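Local coordinates for uncharacterized protein (Bacteroides ovatus, PDB 3P02), which is of unknown function but probably joins an E-set-like N-terminal region to a C-terminal region of the BT_3044-like family built round a large antiparallel sheet, at residues L113-D118 and R150-F154; S165-A171 and E288-G294; S191-A197 and Y210-F216; P247-S253 and T265-D271. One frame throughout, in Å; residues are numbered along the deposited sequence.

Contact 1. Residues L113-D118 and R150-F154; sequences LDGLDD and RPILF. With EDO (1,2-ethanediol), chain G.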
# COMPACT_ATOMS: atom_id res chain seq x y z
N LEU A 113 1.49 -5.24 -11.39
CA LEU A 113 2.50 -4.74 -10.46
C LEU A 113 3.61 -5.68 -10.02
O LEU A 113 4.31 -5.34 -9.06
CB LEU A 113 1.77 -4.21 -9.21
CG LEU A 113 0.55 -3.28 -9.49
CD1 LEU A 113 -0.04 -2.78 -8.19
CD2 LEU A 113 0.94 -2.05 -10.36
N ASP A 114 3.82 -6.79 -10.73
CA ASP A 114 4.92 -7.70 -10.38
C ASP A 114 6.23 -6.94 -10.34
O ASP A 114 6.51 -6.13 -11.24
CB ASP A 114 5.01 -8.86 -11.38
CG ASP A 114 3.79 -9.74 -11.36
OD1 ASP A 114 2.66 -9.20 -11.42
OD2 ASP A 114 3.95 -10.97 -11.39
N GLY A 115 6.96 -7.10 -9.25
CA GLY A 115 8.24 -6.43 -9.11
C GLY A 115 8.18 -4.98 -8.64
O GLY A 115 9.24 -4.38 -8.45
N LEU A 116 6.96 -4.41 -8.41
CA LEU A 116 6.85 -3.03 -7.95
C LEU A 116 7.53 -2.88 -6.60
O LEU A 116 7.33 -3.73 -5.73
CB LEU A 116 5.37 -2.62 -7.84
CG LEU A 116 5.12 -1.14 -7.49
CD1 LEU A 116 5.60 -0.20 -8.61
CD2 LEU A 116 3.65 -0.89 -7.20
N ASP A 117 8.34 -1.83 -6.43
CA ASP A 117 9.03 -1.57 -5.15
C ASP A 117 8.05 -0.99 -4.15
O ASP A 117 7.72 0.19 -4.22
CB ASP A 117 10.21 -0.59 -5.37
CG ASP A 117 11.03 -0.28 -4.13
OD1 ASP A 117 10.64 -0.72 -3.01
OD2 ASP A 117 12.04 0.43 -4.26
N ASP A 118 7.62 -1.78 -3.17
CA ASP A 118 6.62 -1.34 -2.21
C ASP A 118 7.20 -0.48 -1.10
O ASP A 118 6.45 -0.11 -0.18
CB ASP A 118 5.86 -2.56 -1.64
CG ASP A 118 4.45 -2.27 -1.14
OD1 ASP A 118 3.80 -1.33 -1.68
OD2 ASP A 118 3.96 -3.03 -0.29
N ARG A 150 -3.61 5.38 -6.10
CA ARG A 150 -2.46 4.83 -5.38
C ARG A 150 -2.60 3.32 -5.26
O ARG A 150 -3.47 2.88 -4.50
CB ARG A 150 -2.37 5.46 -3.98
CG ARG A 150 -0.94 5.59 -3.49
CD ARG A 150 -0.77 5.25 -2.04
NE ARG A 150 0.40 4.40 -1.85
CZ ARG A 150 0.97 4.16 -0.68
NH1 ARG A 150 0.49 4.72 0.43
NH2 ARG A 150 2.02 3.36 -0.60
N PRO A 151 -1.77 2.48 -5.95
CA PRO A 151 -1.91 1.03 -5.74
C PRO A 151 -1.39 0.63 -4.35
O PRO A 151 -0.32 1.07 -3.90
CB PRO A 151 -1.05 0.40 -6.84
CG PRO A 151 -0.07 1.47 -7.25
CD PRO A 151 -0.68 2.81 -6.91
N ILE A 152 -2.18 -0.22 -3.66
CA ILE A 152 -1.85 -0.78 -2.34
C ILE A 152 -1.72 -2.28 -2.53
O ILE A 152 -2.74 -2.93 -2.72
CB ILE A 152 -2.94 -0.42 -1.28
CG1 ILE A 152 -3.16 1.10 -1.17
CG2 ILE A 152 -2.64 -1.04 0.10
CD1 ILE A 152 -1.86 1.92 -0.79
N LEU A 153 -0.49 -2.81 -2.50
CA LEU A 153 -0.32 -4.25 -2.66
C LEU A 153 -0.70 -4.96 -1.35
O LEU A 153 -0.47 -4.42 -0.26
CB LEU A 153 1.15 -4.55 -2.96
CG LEU A 153 1.62 -4.25 -4.38
CD1 LEU A 153 3.14 -4.18 -4.41
CD2 LEU A 153 1.06 -5.27 -5.36
N PHE A 154 -1.22 -6.19 -1.47
CA PHE A 154 -1.46 -6.98 -0.27
C PHE A 154 -1.27 -8.44 -0.59
O PHE A 154 -1.38 -8.84 -1.75
CB PHE A 154 -2.85 -6.72 0.36
CG PHE A 154 -4.05 -7.24 -0.40
CD1 PHE A 154 -4.53 -6.56 -1.51
CD2 PHE A 154 -4.73 -8.38 0.03
CE1 PHE A 154 -5.70 -6.98 -2.16
CE2 PHE A 154 -5.89 -8.80 -0.63
CZ PHE A 154 -6.37 -8.10 -1.72
C1 EDO G . 4.81 -5.10 -15.31
O1 EDO G . 6.07 -4.67 -15.86
C2 EDO G . 4.99 -5.54 -13.86
O2 EDO G . 6.27 -6.16 -13.74
O HOH W 1 1.51 -2.78 0.81
O HOH W 2 1.42 -0.71 -1.90
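Leu113 and Leu116, at the two ends of a type II beta turn, both point toward Pro151 and Leu153 on strand 146-154. The turn lies in the loop between strands 104-112 and 122-130 of the E-set-like region. CD1 of Leu113 makes the closest apolar contact. It reaches CB of Pro151 at 3.6 Å and CD2 of Leu153 at 3.9 Å. The Leu113 side chain crosses Pro151 at about a right angle. Leu116 packs more loosely, its CD2 lying 4.3 Å from CD1 of Leu153. Leu153 thus splits its methyls, CD2 against Leu113 and CD1 near both Leu116 CD2 and the carboxylate of Asp118. A glycine in place of Leu153 would probably leave both turn leucines with only Pro151 of this strand to pack on, and open a gap between loop and strand. Polar links run through water. One water lies 2.7 Å from Asp118 OD2 and 2.8 Å from Leu153 O, bridging the two. Asp118 OD2 also accepts from the backbone N of Val187 on strand 182-187. With chi1 at -154° the Asp118 carboxylate swings away from its own N and faces the strand. A second water, near Asp118 OD1, accepts from Leu153 N at 2.9 Å.

Contact 2. Residues S165-A171 and E288-G294; sequences SLLGTMA and EYNMKGG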
# COMPACT_ATOMS: atom_id res chain seq x y z
N SER A 165 5.20 -6.23 20.83
CA SER A 165 5.99 -7.33 21.39
C SER A 165 7.33 -7.51 20.65
O SER A 165 8.01 -8.49 20.91
CB SER A 165 5.19 -8.64 21.35
OG SER A 165 4.23 -8.63 22.40
N LEU A 166 7.67 -6.61 19.70
CA LEU A 166 8.98 -6.66 19.03
C LEU A 166 9.83 -5.56 19.66
O LEU A 166 9.72 -4.38 19.30
CB LEU A 166 8.89 -6.55 17.49
CG LEU A 166 10.22 -6.76 16.78
CD1 LEU A 166 10.84 -8.17 17.08
CD2 LEU A 166 10.06 -6.60 15.27
N LEU A 167 10.61 -5.95 20.69
CA LEU A 167 11.29 -4.98 21.53
C LEU A 167 12.68 -4.62 21.03
O LEU A 167 13.51 -5.49 20.77
CB LEU A 167 11.37 -5.53 22.97
CG LEU A 167 10.00 -5.99 23.57
CD1 LEU A 167 10.22 -6.62 24.96
CD2 LEU A 167 9.03 -4.81 23.72
N GLY A 168 12.90 -3.31 20.92
CA GLY A 168 14.17 -2.76 20.52
C GLY A 168 15.00 -2.47 21.76
O GLY A 168 14.55 -1.75 22.64
N THR A 169 16.22 -2.99 21.81
CA THR A 169 17.14 -2.75 22.93
C THR A 169 18.54 -2.51 22.39
O THR A 169 18.77 -2.66 21.20
CB THR A 169 17.19 -4.01 23.86
OG1 THR A 169 17.79 -5.09 23.14
CG2 THR A 169 15.84 -4.40 24.45
N MSE A 170 19.49 -2.18 23.25
CA MSE A 170 20.87 -2.16 22.79
C MSE A 170 21.32 -3.60 22.58
O MSE A 170 20.88 -4.47 23.34
CB MSE A 170 21.77 -1.52 23.84
CG MSE A 170 21.45 -0.03 24.03
SE MSE A 170 22.10 0.99 22.50
CE MSE A 170 21.30 2.68 23.05
N ALA A 171 22.25 -3.84 21.66
CA ALA A 171 22.85 -5.18 21.55
C ALA A 171 23.54 -5.51 22.89
O ALA A 171 24.20 -4.64 23.45
CB ALA A 171 23.86 -5.22 20.41
N GLU A 288 24.42 0.22 18.18
CA GLU A 288 24.24 -1.22 18.01
C GLU A 288 23.00 -1.66 18.76
O GLU A 288 23.00 -1.73 19.99
CB GLU A 288 25.48 -1.97 18.50
CG GLU A 288 26.73 -1.58 17.73
CD GLU A 288 27.99 -2.34 18.09
OE1 GLU A 288 27.95 -3.22 18.98
OE2 GLU A 288 29.05 -2.01 17.50
N TYR A 289 21.97 -1.97 18.00
CA TYR A 289 20.70 -2.38 18.55
C TYR A 289 20.40 -3.86 18.34
O TYR A 289 21.10 -4.57 17.64
CB TYR A 289 19.59 -1.58 17.84
CG TYR A 289 19.47 -0.13 18.23
CD1 TYR A 289 19.20 0.24 19.55
CD2 TYR A 289 19.41 0.87 17.26
CE1 TYR A 289 18.95 1.57 19.91
CE2 TYR A 289 19.18 2.21 17.60
CZ TYR A 289 18.91 2.55 18.92
OH TYR A 289 18.76 3.87 19.28
N ASN A 290 19.27 -4.27 18.90
CA ASN A 290 18.71 -5.61 18.76
C ASN A 290 17.20 -5.50 18.78
O ASN A 290 16.65 -4.68 19.52
CB ASN A 290 19.19 -6.52 19.91
CG ASN A 290 18.50 -7.88 19.90
OD1 ASN A 290 17.41 -8.07 20.45
ND2 ASN A 290 19.16 -8.88 19.33
N MSE A 291 16.53 -6.31 17.97
CA MSE A 291 15.06 -6.42 18.04
C MSE A 291 14.74 -7.86 18.35
O MSE A 291 15.24 -8.74 17.66
CB MSE A 291 14.39 -5.96 16.73
CG MSE A 291 14.71 -4.49 16.46
SE MSE A 291 13.60 -3.73 15.11
CE MSE A 291 12.03 -3.46 16.11
N LYS A 292 13.94 -8.09 19.39
CA LYS A 292 13.59 -9.45 19.80
C LYS A 292 12.14 -9.57 20.16
O LYS A 292 11.60 -8.74 20.90
CB LYS A 292 14.46 -9.87 21.01
CG LYS A 292 14.21 -11.29 21.53
CD LYS A 292 15.23 -11.68 22.61
CE LYS A 292 15.03 -13.12 23.09
NZ LYS A 292 15.29 -14.14 22.01
N GLY A 293 11.53 -10.65 19.74
CA GLY A 293 10.13 -10.86 20.11
C GLY A 293 9.33 -11.40 18.95
O GLY A 293 9.79 -12.29 18.23
N GLY A 294 8.14 -10.86 18.80
CA GLY A 294 7.24 -11.31 17.76
C GLY A 294 6.31 -10.24 17.26
O GLY A 294 6.37 -9.08 17.70
O HOH W 3 4.31 -7.43 18.33
O HOH W 4 15.74 -6.60 22.00
O HOH W 5 24.84 -2.18 22.05
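The ring of Tyr289 has the carbonyl oxygen of Thr169 at its edge, in plane, 3.4 Å from Tyr289 CD1. The selenium of selenomethionine Met170 comes in obliquely, 4.9 Å from the ring centroid, as a Met-aromatic contact. Phe178 also meets this ring, edge-to-face. The two segments are neighbouring antiparallel strands, 166-170 and 287-302, of the large C-terminal sheet. Their short segments run at 152° to each other.

Leu167 with Lys292 and Thr169 with Asn290 are hydrogen-bonded pairs, each closed by two backbone bonds. Further bonds continue the ladder, from Ala171 N to Glu288 O and from Gly294 N to Ser165 O. The latter donor lies above the carbonyl plane. The chain turns a corner at Gly293, where a side chain would clash with Ser165 O.

Thr169 and Asn290 lie side by side and point the same way. A water joins them, 2.8 Å from Thr169 OG1 and 2.7 Å from Asn290 OD1. The side-chain ND2 of Asn290 bonds Asp275 OD1 and Asp273 OD1. Lys292, on the same face, forms a salt bridge with Asp273. Thr169 OG1 is also bonded to Glu173 O.

Gly168 and Met291 form a non-hydrogen-bonded pair, and the Met291 side chain lies on the face opposite Asn290. Met291, also selenomethionine, bends at chi3 (77°), and this brings its terminal methyl back to Leu166. The two side chains cross at about a right angle, with Met291 CE 3.8 Å from Leu166 CD2.

Contact 3. Residues S191-A197 and Y210-F216; sequences SIVFFYA and YKVFLQF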
# COMPACT_ATOMS: atom_id res chain seq x y z
N SER A 191 4.66 -14.43 -0.80
CA SER A 191 5.13 -15.03 0.46
C SER A 191 6.24 -14.22 1.15
O SER A 191 6.55 -14.50 2.31
CB SER A 191 5.62 -16.46 0.23
OG SER A 191 6.81 -16.52 -0.55
N ILE A 192 6.84 -13.25 0.43
CA ILE A 192 7.94 -12.45 0.99
C ILE A 192 7.42 -11.03 1.23
O ILE A 192 6.75 -10.43 0.37
CB ILE A 192 9.20 -12.42 0.05
CG1 ILE A 192 9.75 -13.86 -0.19
CG2 ILE A 192 10.31 -11.46 0.62
CD1 ILE A 192 10.82 -13.89 -1.32
N VAL A 193 7.71 -10.52 2.43
CA VAL A 193 7.38 -9.16 2.84
C VAL A 193 8.64 -8.52 3.41
O VAL A 193 9.66 -9.17 3.56
CB VAL A 193 6.24 -9.14 3.93
CG1 VAL A 193 4.93 -9.76 3.41
CG2 VAL A 193 6.69 -9.81 5.23
N PHE A 194 8.55 -7.24 3.75
CA PHE A 194 9.61 -6.62 4.53
C PHE A 194 9.01 -5.61 5.47
O PHE A 194 7.93 -5.08 5.22
CB PHE A 194 10.68 -5.93 3.67
CG PHE A 194 10.20 -4.78 2.84
CD1 PHE A 194 10.16 -3.48 3.37
CD2 PHE A 194 9.81 -4.97 1.51
CE1 PHE A 194 9.74 -2.40 2.57
CE2 PHE A 194 9.36 -3.89 0.73
CZ PHE A 194 9.34 -2.62 1.26
N PHE A 195 9.70 -5.36 6.56
CA PHE A 195 9.35 -4.29 7.47
C PHE A 195 10.63 -3.51 7.65
O PHE A 195 11.68 -3.94 7.16
CB PHE A 195 8.75 -4.81 8.79
CG PHE A 195 9.71 -5.59 9.67
CD1 PHE A 195 9.97 -6.94 9.44
CD2 PHE A 195 10.38 -4.95 10.71
CE1 PHE A 195 10.90 -7.64 10.22
CE2 PHE A 195 11.29 -5.67 11.53
CZ PHE A 195 11.53 -7.00 11.27
N TYR A 196 10.58 -2.41 8.40
CA TYR A 196 11.79 -1.65 8.65
C TYR A 196 12.24 -1.80 10.10
O TYR A 196 11.44 -1.64 11.02
CB TYR A 196 11.58 -0.14 8.37
CG TYR A 196 11.09 0.17 6.97
CD1 TYR A 196 11.91 -0.04 5.86
CD2 TYR A 196 9.81 0.68 6.76
CE1 TYR A 196 11.46 0.25 4.57
CE2 TYR A 196 9.36 1.01 5.48
CZ TYR A 196 10.19 0.79 4.39
OH TYR A 196 9.71 1.11 3.15
N ALA A 197 13.54 -2.04 10.30
CA ALA A 197 14.11 -2.07 11.63
C ALA A 197 14.25 -0.62 12.19
O ALA A 197 14.16 0.36 11.43
CB ALA A 197 15.49 -2.73 11.58
N TYR A 210 17.02 0.15 6.22
CA TYR A 210 16.61 -0.62 7.39
C TYR A 210 15.63 -1.74 7.05
O TYR A 210 15.01 -2.30 7.94
CB TYR A 210 16.02 0.35 8.46
CG TYR A 210 17.13 1.24 8.97
CD1 TYR A 210 18.03 0.77 9.92
CD2 TYR A 210 17.37 2.49 8.40
CE1 TYR A 210 19.15 1.51 10.28
CE2 TYR A 210 18.49 3.24 8.76
CZ TYR A 210 19.37 2.75 9.72
OH TYR A 210 20.48 3.48 10.07
N LYS A 211 15.51 -2.07 5.78
CA LYS A 211 14.61 -3.15 5.35
C LYS A 211 15.04 -4.53 5.88
O LYS A 211 16.20 -4.95 5.72
CB LYS A 211 14.56 -3.21 3.83
CG LYS A 211 13.74 -2.07 3.22
CD LYS A 211 13.89 -1.98 1.69
CE LYS A 211 13.27 -3.18 0.99
NZ LYS A 211 13.55 -3.17 -0.48
N VAL A 212 14.09 -5.22 6.50
CA VAL A 212 14.28 -6.59 6.99
C VAL A 212 13.23 -7.44 6.31
O VAL A 212 12.03 -7.15 6.42
CB VAL A 212 14.21 -6.69 8.53
CG1 VAL A 212 14.32 -8.15 8.96
CG2 VAL A 212 15.32 -5.85 9.18
N PHE A 213 13.67 -8.47 5.59
CA PHE A 213 12.78 -9.33 4.83
C PHE A 213 12.36 -10.53 5.64
O PHE A 213 13.15 -11.08 6.41
CB PHE A 213 13.48 -9.80 3.55
CG PHE A 213 13.82 -8.71 2.55
CD1 PHE A 213 15.00 -7.97 2.68
CD2 PHE A 213 12.95 -8.41 1.52
CE1 PHE A 213 15.29 -6.92 1.78
CE2 PHE A 213 13.24 -7.37 0.61
CZ PHE A 213 14.41 -6.64 0.75
N LEU A 214 11.10 -10.94 5.43
CA LEU A 214 10.50 -12.14 6.03
C LEU A 214 9.90 -12.97 4.96
O LEU A 214 9.16 -12.43 4.12
CB LEU A 214 9.39 -11.78 7.06
CG LEU A 214 9.88 -11.09 8.34
CD1 LEU A 214 8.69 -10.44 9.09
CD2 LEU A 214 10.65 -12.09 9.24
N GLN A 215 10.18 -14.27 4.99
CA GLN A 215 9.58 -15.20 4.04
C GLN A 215 8.74 -16.20 4.79
O GLN A 215 9.25 -16.83 5.73
CB GLN A 215 10.65 -15.89 3.18
CG GLN A 215 10.08 -16.89 2.17
CD GLN A 215 11.19 -17.52 1.36
OE1 GLN A 215 12.31 -17.02 1.28
NE2 GLN A 215 10.90 -18.65 0.72
N PHE A 216 7.48 -16.34 4.40
CA PHE A 216 6.55 -17.30 5.01
C PHE A 216 6.60 -18.57 4.19
O PHE A 216 6.05 -18.61 3.09
CB PHE A 216 5.13 -16.69 5.02
CG PHE A 216 5.00 -15.50 5.92
CD1 PHE A 216 5.40 -14.22 5.49
CD2 PHE A 216 4.53 -15.63 7.22
CE1 PHE A 216 5.30 -13.12 6.33
CE2 PHE A 216 4.39 -14.51 8.05
CZ PHE A 216 4.80 -13.26 7.61
O HOH W 6 7.82 -19.06 0.35
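Lys211 lies across the Phe194 ring by CH-pi and cation-pi contacts. CE sits over the ring centre, 3.7 Å from the centroid, and makes the CH-pi contact. NZ is 4.6 Å from the same centroid and adds the cation-pi contact. A bend at chi3 (67°) carries the end of the lysine over the ring. Its CG meanwhile touches Tyr196 CE1 at 3.5 Å, the two side chains running side by side.

Aromatic and apolar packing covers both faces of the sheet. On the Lys211 face, Phe194 and Phe213 meet obliquely, and Phe194 CB lies over one face of the Phe213 ring. Trp233 of strand 228-234 stacks on Phe213. An alanine at Phe194 is likely to leave the lysine chain without the ring beneath it, its ammonium end freer to turn. On the other face, Val212 CB sits over the Phe195 ring, 4.1 Å from its centroid. Leu214 CD1 approaches this ring obliquely, 3.7 Å from Phe195 CE1. Phe216 takes Val193 CG2 at its ring edge.

Backbone hydrogen bonds hold the register. Val193 with Leu214 and Phe195 with Val212 each make two. Phe216 N donates to Ser191 O, and Ala197 N to Tyr210 O.

The pattern is that of two antiparallel neighbours, strands 192-196 and 211-220, in the interior of a large sheet, with the Phe195 and Val212 face buried and the Lys211 face partly exposed.

Contact 4. Residues P247-S253 and T265-D271; sequences PTYKVSS and TYIVISD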
# COMPACT_ATOMS: atom_id res chain seq x y z
N PRO A 247 12.69 -17.15 12.47
CA PRO A 247 11.34 -16.99 13.03
C PRO A 247 10.39 -18.12 12.61
O PRO A 247 10.67 -18.90 11.69
CB PRO A 247 10.87 -15.63 12.46
CG PRO A 247 12.10 -14.96 11.93
CD PRO A 247 13.01 -16.07 11.51
N THR A 248 9.27 -18.23 13.34
CA THR A 248 8.21 -19.20 13.06
C THR A 248 6.87 -18.47 13.00
O THR A 248 6.73 -17.35 13.51
CB THR A 248 8.15 -20.31 14.10
OG1 THR A 248 7.79 -19.73 15.36
CG2 THR A 248 9.44 -21.12 14.19
N TYR A 249 5.86 -19.10 12.40
CA TYR A 249 4.54 -18.48 12.42
C TYR A 249 3.46 -19.52 12.49
O TYR A 249 3.67 -20.71 12.16
CB TYR A 249 4.29 -17.54 11.23
CG TYR A 249 4.08 -18.23 9.90
CD1 TYR A 249 5.15 -18.76 9.19
CD2 TYR A 249 2.82 -18.31 9.32
CE1 TYR A 249 4.98 -19.33 7.93
CE2 TYR A 249 2.63 -18.88 8.05
CZ TYR A 249 3.71 -19.41 7.37
OH TYR A 249 3.54 -20.03 6.16
N LYS A 250 2.30 -19.06 12.93
CA LYS A 250 1.07 -19.84 12.98
C LYS A 250 -0.02 -19.01 12.37
O LYS A 250 -0.04 -17.78 12.51
CB LYS A 250 0.71 -20.23 14.42
CG LYS A 250 1.65 -21.24 15.06
CD LYS A 250 1.10 -21.75 16.40
CE LYS A 250 0.07 -22.83 16.23
NZ LYS A 250 -0.53 -23.25 17.52
N VAL A 251 -0.89 -19.68 11.64
CA VAL A 251 -2.04 -19.06 10.97
C VAL A 251 -3.26 -19.81 11.43
O VAL A 251 -3.28 -21.03 11.31
CB VAL A 251 -1.97 -19.05 9.42
CG1 VAL A 251 -3.23 -18.41 8.82
CG2 VAL A 251 -0.76 -18.32 8.91
N SER A 252 -4.30 -19.09 11.88
CA SER A 252 -5.57 -19.71 12.28
C SER A 252 -6.70 -18.77 11.98
O SER A 252 -6.50 -17.56 11.86
CB SER A 252 -5.58 -20.05 13.77
OG SER A 252 -5.28 -18.89 14.53
N SER A 253 -7.89 -19.32 11.83
CA SER A 253 -9.09 -18.54 11.57
C SER A 253 -10.22 -19.13 12.32
O SER A 253 -10.21 -20.34 12.60
CB SER A 253 -9.44 -18.53 10.07
OG SER A 253 -8.51 -17.78 9.30
N THR A 265 -9.07 -13.78 11.24
CA THR A 265 -7.87 -14.47 10.78
C THR A 265 -6.68 -13.95 11.57
O THR A 265 -6.43 -12.74 11.60
CB THR A 265 -7.67 -14.31 9.27
OG1 THR A 265 -8.74 -15.03 8.63
CG2 THR A 265 -6.32 -14.88 8.80
N TYR A 266 -5.93 -14.88 12.19
CA TYR A 266 -4.78 -14.52 13.03
C TYR A 266 -3.50 -15.05 12.45
O TYR A 266 -3.44 -16.21 12.02
CB TYR A 266 -4.96 -15.11 14.46
CG TYR A 266 -6.32 -14.88 15.05
CD1 TYR A 266 -6.69 -13.63 15.56
CD2 TYR A 266 -7.26 -15.91 15.12
CE1 TYR A 266 -7.96 -13.42 16.11
CE2 TYR A 266 -8.52 -15.72 15.69
CZ TYR A 266 -8.86 -14.47 16.19
OH TYR A 266 -10.11 -14.29 16.73
N ILE A 267 -2.47 -14.20 12.40
CA ILE A 267 -1.12 -14.61 12.02
C ILE A 267 -0.25 -14.19 13.17
O ILE A 267 -0.25 -13.01 13.53
CB ILE A 267 -0.62 -14.07 10.67
CG1 ILE A 267 -1.59 -14.50 9.55
CG2 ILE A 267 0.80 -14.63 10.36
CD1 ILE A 267 -1.31 -13.81 8.21
N VAL A 268 0.50 -15.13 13.74
CA VAL A 268 1.38 -14.78 14.85
C VAL A 268 2.78 -15.22 14.46
O VAL A 268 2.98 -16.38 14.14
CB VAL A 268 0.93 -15.37 16.21
CG1 VAL A 268 1.89 -14.94 17.32
CG2 VAL A 268 -0.50 -14.95 16.55
N ILE A 269 3.72 -14.27 14.45
CA ILE A 269 5.14 -14.51 14.14
C ILE A 269 5.91 -14.51 15.44
O ILE A 269 5.77 -13.57 16.22
CB ILE A 269 5.69 -13.44 13.15
CG1 ILE A 269 4.84 -13.35 11.83
CG2 ILE A 269 7.18 -13.66 12.87
CD1 ILE A 269 5.09 -12.07 11.04
N SER A 270 6.75 -15.51 15.66
CA SER A 270 7.54 -15.60 16.89
C SER A 270 9.00 -15.85 16.57
O SER A 270 9.37 -16.03 15.41
CB SER A 270 7.01 -16.70 17.80
OG SER A 270 5.65 -16.52 18.15
N ASP A 271 9.85 -15.81 17.61
CA ASP A 271 11.26 -16.17 17.48
C ASP A 271 12.05 -15.22 16.57
O ASP A 271 13.00 -15.63 15.90
CB ASP A 271 11.44 -17.64 17.03
CG ASP A 271 10.77 -18.63 17.94
OD1 ASP A 271 10.85 -18.45 19.17
OD2 ASP A 271 10.09 -19.52 17.43
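Tyr249, Val251, Ile267 and Ile269 fill the tighter face of this strand pair. Val251 and Ile267 run side by side, with Val251 CG2 4.0 Å from Ile267 CG1. Tyr249 CB lies 4.3 Å from Ile269 CG1, and the tyrosine ring leads away. Its hydroxyl bonds to Thr217 O, and its ring meets Phe216 edge-to-face. Pro247 adds CB against Ile269 CG2 at 4.2 Å, with Met230 of strand 228-234 nearby. Near the far end of this face, Ser253 OG and Thr265 OG1 share a hydrogen bond of 2.8 Å.

The other face is looser and more exposed. Lys250 and Val268 stand here, and the lysine chain leads away from its neighbour. Ser252 OG lies at the edge of the Tyr266 ring, 3.6 Å from CD2, while the tyrosine hydroxyl bonds to Glu254. Thr248 OG1 is 3.1 Å from Asp271 OD2.

Between the faces, three backbone pairs make two hydrogen bonds each: Thr248 with Ser270, Lys250 with Val268, and Ser252 with Tyr266. That from Tyr266 N to Ser252 O is almost straight (177°). This is a regular antiparallel ladder in the beta hairpin of strands 242-255 and 262-278, with one face packed and the other largely open to solvent.

How the contacts relate
Contact 1 comes first in the chain and joins the loop after strand 104-112 to strand 146-154. Contacts 2, 3 and 4 belong to one antiparallel sheet. Contact 2 pairs strand 166-170 with the late strand 287-302, so the strands of contacts 3 and 4 fall within the chain it encloses. Contact 3 precedes contact 4. Their centres are 15 Å apart, and Phe216 packs on Ile269 and Leu214 on Pro247. Contact 3 also meets contact 2 through Ala197 and Met291, and contact 1 where Phe194 reaches Asp118. Contacts 1 and 2 stay about 17 Å apart at their nearest atoms. Contact 3 therefore bridges contact 1 and the rest of the antiparallel sheet.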